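Local coordinates for protein P35 (Autographa californica nucleopolyhedrovirus, PDB 1P35) that inhibits caspases to block host-cell apoptosis during baculovirus infection and also suppresses the host RNA interference antiviral response, at residues 12-17 against 65-70; 206-211 against 290-295. All coordinates share one frame; numbering follows the deposited sequence.

Contact 1: residues 12-17 against 65-70; sequences QTIIRD and RIKSKV. With EDO (1,2-ethanediol), chain G; PO4 (phosphate ion), chain E; PO4 (phosphate ion), chain D.
NH1 of Arg16, whose side chain packs on Ile66 through its CB, donates to two acceptors from molecules probably taken up from the crystallisation liquor. One is O2 of the ethanediol, at 3.1 Å from Arg16 NH1 with a bent N-H...O angle of 146°. The other is O4 of the chain D phosphate, which accepts a straighter bond in the guanidinium plane; O1 of the same phosphate bonds NH2. A salt bridge from NH2 to Glu26 is the stronger tie and fixes this end within the protein. The Arg16 chain leaves with CG anti to the backbone N (chi1 -164°) and turns at chi3, bringing CD alongside O2 of the ethanediol before the guanidinium meets the phosphate.

From the helix, Arg65 NE binds O3 of the chain E phosphate at 2.7 Å and NH2 binds its O1, an edge-on pair of bonds to one anion. The phosphates probably ease the repulsion between like charges, Arg16 NH1 and Arg65 NH2 being 5.6 Å apart. Lys58 of the same chain and Arg79 of the second subunit also hydrogen-bond to phosphate.

Next to these polar ends, Ile66 straddles two alternate strand residues. Its CG2 meets Ile14 CG2 at 3.4 Å, tighter than usual for two methyl groups, and also lies near the Ile15 carbonyl oxygen. On the other branch, Ile66 CD1 touches Arg16 CB at 3.7 Å. Farther along, Ile14 CD1 rests across the aliphatic part of Lys67, 4.1 Å from its CB, while Lys67 NZ turns off to Asp71. The axes approach to 8.6 Å and cross at 88°: the amphipathic helix of the reactive-site loop, laid almost perpendicularly over a strand of the P35 core, on the way to the site that caspases cleave.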
loop_
_atom_site.group_PDB
_atom_site.type_symbol
_atom_site.label_atom_id
_atom_site.label_comp_id
_atom_site.label_asym_id
_atom_site.label_seq_id
_atom_site.Cartn_x
_atom_site.Cartn_y
_atom_site.Cartn_z
ATOM N N GLN A 12 -11.149 12.883 4.483
ATOM C CA GLN A 12 -9.885 12.409 3.958
ATOM C C GLN A 12 -9.364 13.100 2.678
ATOM O O GLN A 12 -9.078 12.436 1.662
ATOM C CB GLN A 12 -9.984 10.900 3.692
ATOM C CG GLN A 12 -10.468 10.037 4.863
ATOM C CD GLN A 12 -10.847 8.631 4.387
ATOM O OE1 GLN A 12 -9.982 7.773 4.132
ATOM N NE2 GLN A 12 -12.153 8.416 4.205
ATOM N N THR A 13 -9.189 14.416 2.754
ATOM C CA THR A 13 -8.675 15.188 1.651
ATOM C C THR A 13 -7.139 15.171 1.727
ATOM O O THR A 13 -6.543 15.399 2.780
ATOM C CB THR A 13 -9.252 16.645 1.694
ATOM O OG1 THR A 13 -10.687 16.586 1.580
ATOM C CG2 THR A 13 -8.730 17.478 0.546
ATOM N N ILE A 14 -6.517 14.867 0.595
ATOM C CA ILE A 14 -5.064 14.809 0.470
ATOM C C ILE A 14 -4.656 15.738 -0.667
ATOM O O ILE A 14 -5.190 15.645 -1.767
ATOM C CB ILE A 14 -4.631 13.370 0.166
ATOM C CG1 ILE A 14 -5.220 12.445 1.250
ATOM C CG2 ILE A 14 -3.128 13.249 0.206
ATOM C CD1 ILE A 14 -4.870 10.982 1.072
ATOM N N ILE A 15 -3.657 16.581 -0.409
ATOM C CA ILE A 15 -3.226 17.583 -1.335
ATOM C C ILE A 15 -1.743 17.626 -1.470
ATOM O O ILE A 15 -1.029 17.439 -0.490
ATOM C CB ILE A 15 -3.642 18.979 -0.821
ATOM C CG1 ILE A 15 -5.161 19.077 -0.731
ATOM C CG2 ILE A 15 -2.974 20.092 -1.654
ATOM C CD1 ILE A 15 -5.609 20.390 0.011
ATOM N N ARG A 16 -1.287 17.887 -2.698
ATOM C CA ARG A 16 0.138 18.057 -2.950
ATOM C C ARG A 16 0.221 19.139 -4.011
ATOM O O ARG A 16 -0.559 19.152 -4.979
ATOM C CB ARG A 16 0.806 16.785 -3.480
ATOM C CG ARG A 16 2.310 16.878 -3.368
ATOM C CD ARG A 16 3.088 15.745 -4.101
ATOM N NE ARG A 16 2.886 15.867 -5.536
ATOM C CZ ARG A 16 3.360 15.036 -6.456
ATOM N NH1 ARG A 16 4.088 13.980 -6.103
ATOM N NH2 ARG A 16 3.114 15.289 -7.740
ATOM N N ASP A 17 1.152 20.071 -3.826
ATOM C CA ASP A 17 1.329 21.151 -4.781
ATOM C C ASP A 17 2.835 21.384 -4.825
ATOM O O ASP A 17 3.431 21.733 -3.821
ATOM C CB ASP A 17 0.569 22.390 -4.319
ATOM C CG ASP A 17 0.638 23.531 -5.317
ATOM O OD1 ASP A 17 1.757 24.020 -5.554
ATOM O OD2 ASP A 17 -0.423 23.945 -5.848
ATOM N N ARG A 65 1.406 7.873 -0.736
ATOM C CA ARG A 65 2.754 8.352 -0.485
ATOM C C ARG A 65 2.679 9.775 0.076
ATOM O O ARG A 65 3.496 10.141 0.904
ATOM C CB ARG A 65 3.658 8.343 -1.746
ATOM C CG ARG A 65 4.057 6.966 -2.251
ATOM C CD ARG A 65 5.375 7.023 -3.072
ATOM N NE ARG A 65 5.275 7.858 -4.258
ATOM C CZ ARG A 65 4.488 7.587 -5.295
ATOM N NH1 ARG A 65 3.739 6.503 -5.283
ATOM N NH2 ARG A 65 4.445 8.396 -6.336
ATOM N N ILE A 66 1.717 10.578 -0.380
ATOM C CA ILE A 66 1.586 11.941 0.142
ATOM C C ILE A 66 1.244 11.790 1.641
ATOM O O ILE A 66 1.939 12.261 2.512
ATOM C CB ILE A 66 0.440 12.694 -0.564
ATOM C CG1 ILE A 66 0.805 12.912 -2.049
ATOM C CG2 ILE A 66 0.204 14.060 0.123
ATOM C CD1 ILE A 66 -0.355 13.375 -2.853
ATOM N N LYS A 67 0.183 11.060 1.905
ATOM C CA LYS A 67 -0.271 10.852 3.239
ATOM C C LYS A 67 0.810 10.245 4.160
ATOM O O LYS A 67 0.928 10.618 5.326
ATOM C CB LYS A 67 -1.544 9.991 3.198
ATOM C CG LYS A 67 -2.155 9.757 4.532
ATOM C CD LYS A 67 -3.517 9.047 4.473
ATOM C CE LYS A 67 -3.943 8.726 5.902
ATOM N NZ LYS A 67 -3.562 9.916 6.774
ATOM N N SER A 68 1.608 9.330 3.643
ATOM C CA SER A 68 2.660 8.705 4.445
ATOM C C SER A 68 3.747 9.687 4.768
ATOM O O SER A 68 4.346 9.654 5.847
ATOM C CB SER A 68 3.284 7.506 3.683
ATOM O OG SER A 68 4.580 7.207 4.153
ATOM N N LYS A 69 4.048 10.554 3.807
ATOM C CA LYS A 69 5.110 11.494 4.039
ATOM C C LYS A 69 4.743 12.538 5.097
ATOM O O LYS A 69 5.610 12.962 5.871
ATOM C CB LYS A 69 5.528 12.194 2.740
ATOM C CG LYS A 69 6.372 11.299 1.842
ATOM C CD LYS A 69 7.089 12.132 0.798
ATOM C CE LYS A 69 8.072 11.277 0.004
ATOM N NZ LYS A 69 8.537 11.983 -1.234
ATOM N N VAL A 70 3.483 12.949 5.081
ATOM C CA VAL A 70 2.988 13.941 6.023
ATOM C C VAL A 70 2.978 13.313 7.390
ATOM O O VAL A 70 3.592 13.866 8.306
ATOM C CB VAL A 70 1.592 14.502 5.608
ATOM C CG1 VAL A 70 1.045 15.468 6.703
ATOM C CG2 VAL A 70 1.778 15.299 4.282
HETATM C C1 EDO G . 4.878 12.296 -1.980
HETATM O O1 EDO G . 5.980 11.347 -2.016
HETATM C C2 EDO G . 5.346 13.696 -2.230
HETATM O O2 EDO G . 5.778 13.788 -3.562
HETATM P P PO4 E . 7.430 10.807 -5.343
HETATM O O1 PO4 E . 6.312 10.835 -6.374
HETATM O O2 PO4 E . 7.654 12.201 -4.789
HETATM O O3 PO4 E . 7.081 9.890 -4.183
HETATM O O4 PO4 E . 8.665 10.256 -6.049
HETATM P P PO4 D . 5.714 12.602 -9.431
HETATM O O1 PO4 D . 5.097 13.903 -9.927
HETATM O O2 PO4 D . 5.996 11.717 -10.629
HETATM O O3 PO4 D . 7.013 12.874 -8.684
HETATM O O4 PO4 D . 4.742 11.957 -8.481
#

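Contact 2: residues 206-211 against 290-295; sequences GEQFEE and KNVILN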
loop_
_atom_site.group_PDB
_atom_site.type_symbol
_atom_site.label_atom_id
_atom_site.label_comp_id
_atom_site.label_asym_id
_atom_site.label_seq_id
_atom_site.Cartn_x
_atom_site.Cartn_y
_atom_site.Cartn_z
ATOM N N GLY A 206 5.357 32.099 9.566
ATOM C CA GLY A 206 5.081 31.785 10.957
ATOM C C GLY A 206 3.791 32.403 11.454
ATOM O O GLY A 206 2.967 31.756 12.073
ATOM N N GLU A 207 3.575 33.660 11.148
ATOM C CA GLU A 207 2.371 34.270 11.638
ATOM C C GLU A 207 1.065 33.671 11.074
ATOM O O GLU A 207 0.082 33.544 11.802
ATOM C CB GLU A 207 2.451 35.768 11.329
ATOM C CG GLU A 207 1.201 36.590 11.539
ATOM C CD GLU A 207 1.433 38.077 11.222
ATOM O OE1 GLU A 207 2.609 38.522 11.191
ATOM O OE2 GLU A 207 0.441 38.803 11.018
ATOM N N GLN A 208 1.036 33.340 9.783
ATOM C CA GLN A 208 -0.184 32.799 9.185
ATOM C C GLN A 208 -0.430 31.420 9.776
ATOM O O GLN A 208 -1.563 31.033 9.993
ATOM C CB GLN A 208 -0.058 32.673 7.644
ATOM C CG GLN A 208 -1.371 32.317 6.916
ATOM C CD GLN A 208 -1.194 32.214 5.373
ATOM O OE1 GLN A 208 -2.075 31.725 4.660
ATOM N NE2 GLN A 208 -0.059 32.699 4.874
ATOM N N PHE A 209 0.653 30.694 10.040
ATOM C CA PHE A 209 0.525 29.361 10.566
ATOM C C PHE A 209 0.046 29.429 12.055
ATOM O O PHE A 209 -0.800 28.608 12.476
ATOM C CB PHE A 209 1.855 28.568 10.414
ATOM C CG PHE A 209 2.307 28.341 8.961
ATOM C CD1 PHE A 209 1.394 28.433 7.918
ATOM C CD2 PHE A 209 3.665 28.095 8.644
ATOM C CE1 PHE A 209 1.800 28.301 6.533
ATOM C CE2 PHE A 209 4.091 27.971 7.276
ATOM C CZ PHE A 209 3.147 28.077 6.239
ATOM N N GLU A 210 0.554 30.393 12.827
ATOM C CA GLU A 210 0.155 30.546 14.247
ATOM C C GLU A 210 -1.321 30.796 14.329
ATOM O O GLU A 210 -2.041 30.152 15.089
ATOM C CB GLU A 210 0.898 31.700 14.940
ATOM C CG GLU A 210 2.377 31.400 15.142
ATOM C CD GLU A 210 3.098 32.488 15.912
ATOM O OE1 GLU A 210 2.681 32.772 17.067
ATOM O OE2 GLU A 210 4.081 33.039 15.354
ATOM N N GLU A 211 -1.776 31.743 13.515
ATOM C CA GLU A 211 -3.202 32.044 13.499
ATOM C C GLU A 211 -4.055 30.791 13.186
ATOM O O GLU A 211 -5.102 30.585 13.758
ATOM C CB GLU A 211 -3.499 33.107 12.431
ATOM C CG GLU A 211 -5.018 33.310 12.218
ATOM C CD GLU A 211 -5.362 34.277 11.092
ATOM O OE1 GLU A 211 -4.792 34.173 9.973
ATOM O OE2 GLU A 211 -6.235 35.127 11.323
ATOM N N LYS A 290 -10.495 29.202 6.018
ATOM C CA LYS A 290 -9.719 29.887 5.001
ATOM C C LYS A 290 -8.595 29.077 4.296
ATOM O O LYS A 290 -8.185 28.008 4.761
ATOM C CB LYS A 290 -9.138 31.188 5.615
ATOM C CG LYS A 290 -8.305 30.990 6.852
ATOM C CD LYS A 290 -7.615 32.293 7.348
ATOM C CE LYS A 290 -6.478 32.778 6.455
ATOM N NZ LYS A 290 -5.793 33.984 7.027
ATOM N N ASN A 291 -8.120 29.590 3.150
ATOM C CA ASN A 291 -7.006 28.936 2.457
ATOM C C ASN A 291 -5.693 29.444 3.095
ATOM O O ASN A 291 -5.676 30.405 3.840
ATOM C CB ASN A 291 -7.030 29.306 0.948
ATOM C CG ASN A 291 -8.322 28.862 0.273
ATOM O OD1 ASN A 291 -8.830 27.774 0.575
ATOM N ND2 ASN A 291 -8.842 29.674 -0.654
ATOM N N VAL A 292 -4.598 28.775 2.798
ATOM C CA VAL A 292 -3.292 29.197 3.280
ATOM C C VAL A 292 -2.680 29.735 1.993
ATOM O O VAL A 292 -2.744 29.074 0.961
ATOM C CB VAL A 292 -2.497 27.998 3.829
ATOM C CG1 VAL A 292 -1.029 28.313 3.874
ATOM C CG2 VAL A 292 -3.021 27.638 5.212
ATOM N N ILE A 293 -2.139 30.943 2.027
ATOM C CA ILE A 293 -1.573 31.554 0.818
ATOM C C ILE A 293 -0.113 31.872 1.112
ATOM O O ILE A 293 0.183 32.574 2.099
ATOM C CB ILE A 293 -2.468 32.805 0.428
ATOM C CG1 ILE A 293 -3.917 32.287 0.206
ATOM C CG2 ILE A 293 -1.968 33.485 -0.865
ATOM C CD1 ILE A 293 -4.979 33.278 -0.305
ATOM N N LEU A 294 0.806 31.306 0.315
ATOM C CA LEU A 294 2.257 31.529 0.537
ATOM C C LEU A 294 2.990 32.086 -0.672
ATOM O O LEU A 294 2.447 32.115 -1.778
ATOM C CB LEU A 294 2.931 30.197 0.924
ATOM C CG LEU A 294 2.260 29.615 2.171
ATOM C CD1 LEU A 294 2.513 28.146 2.251
ATOM C CD2 LEU A 294 2.693 30.416 3.444
ATOM N N ASN A 295 4.233 32.507 -0.450
ATOM C CA ASN A 295 5.111 32.982 -1.521
ATOM C C ASN A 295 5.992 31.791 -1.895
ATOM O O ASN A 295 6.410 31.017 -1.022
ATOM C CB ASN A 295 6.010 34.144 -1.050
ATOM C CG ASN A 295 5.227 35.430 -0.799
ATOM O OD1 ASN A 295 4.486 35.885 -1.663
ATOM N ND2 ASN A 295 5.395 36.015 0.378
#
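Gln208 meets the backbone of Ile293 with both ends of its side-chain amide. Its OE1 accepts from Ile293 N at 2.7 Å, the N-H entering in the carbonyl plane on a lone pair. In return NE2 donates to Ile293 O at 2.8 Å, nearly straight at 173° and with the acceptor in the plane of the glutamine amide. CG lies anti to the backbone N (chi1 -171°) and the chain is extended beyond it, which carries the amide straight out from the helix. Two bonds to one residue fix the rotation of the amide and distinguish its oxygen from its nitrogen.

Beside it, Phe209 reaches tip to tip toward Leu294, with CZ 3.7 Å from Leu294 CD2. The ring turns its edge to Val292, whose CG1 lies 3.9 Å from Phe209 CE1. Toward the beginning of the 290-295 segment, Lys290 NZ forms a salt bridge of 3.1 Å with Glu211 OE1, approaching from the syn side but 33° out of the carboxylate plane.

Helix 206-215 and strand 292-295 run antiparallel, their short axes 9.7 Å apart at closest approach. The strand belongs to a two-stranded antiparallel ribbon: Val292 and Leu294 make backbone hydrogen bonds to Val179 and Val177 of strand 176-179, and Gln208 supplies the partner for the intervening Ile293, doing with a side chain what a neighbouring strand does with its backbone.

Farther out, Asp205 OD1 accepts from the backbone N of Gln208 at the start of the helix. The Phe209 ring stacks on Phe268 and meets Phe204 at a steep angle, and Leu277 of strand 276-282 touches both Phe209 and Leu294. Just before the strand, Asn291 OD1 accepts a hydrogen bond from Ala182 N.

Contacts 1 and 2 follow one another along the chain and do not touch: their centres are 18 Å apart and their nearest atoms about 8 Å. Strand 191-199 joins their surroundings. It pairs in parallel with strand 10-21, which carries residues 12-17, and its Val196 touches Ile14 and Val70 of contact 1. It also pairs antiparallel with strand 276-282, whose Leu277 touches the apolar side chains of contact 2; its chain then leads on to helix 206-215. Contact 1 seats the helical limb of the reactive-site loop on the core and comes close to the second subunit, whereas no other chain of the assembly reaches the segments of contact 2.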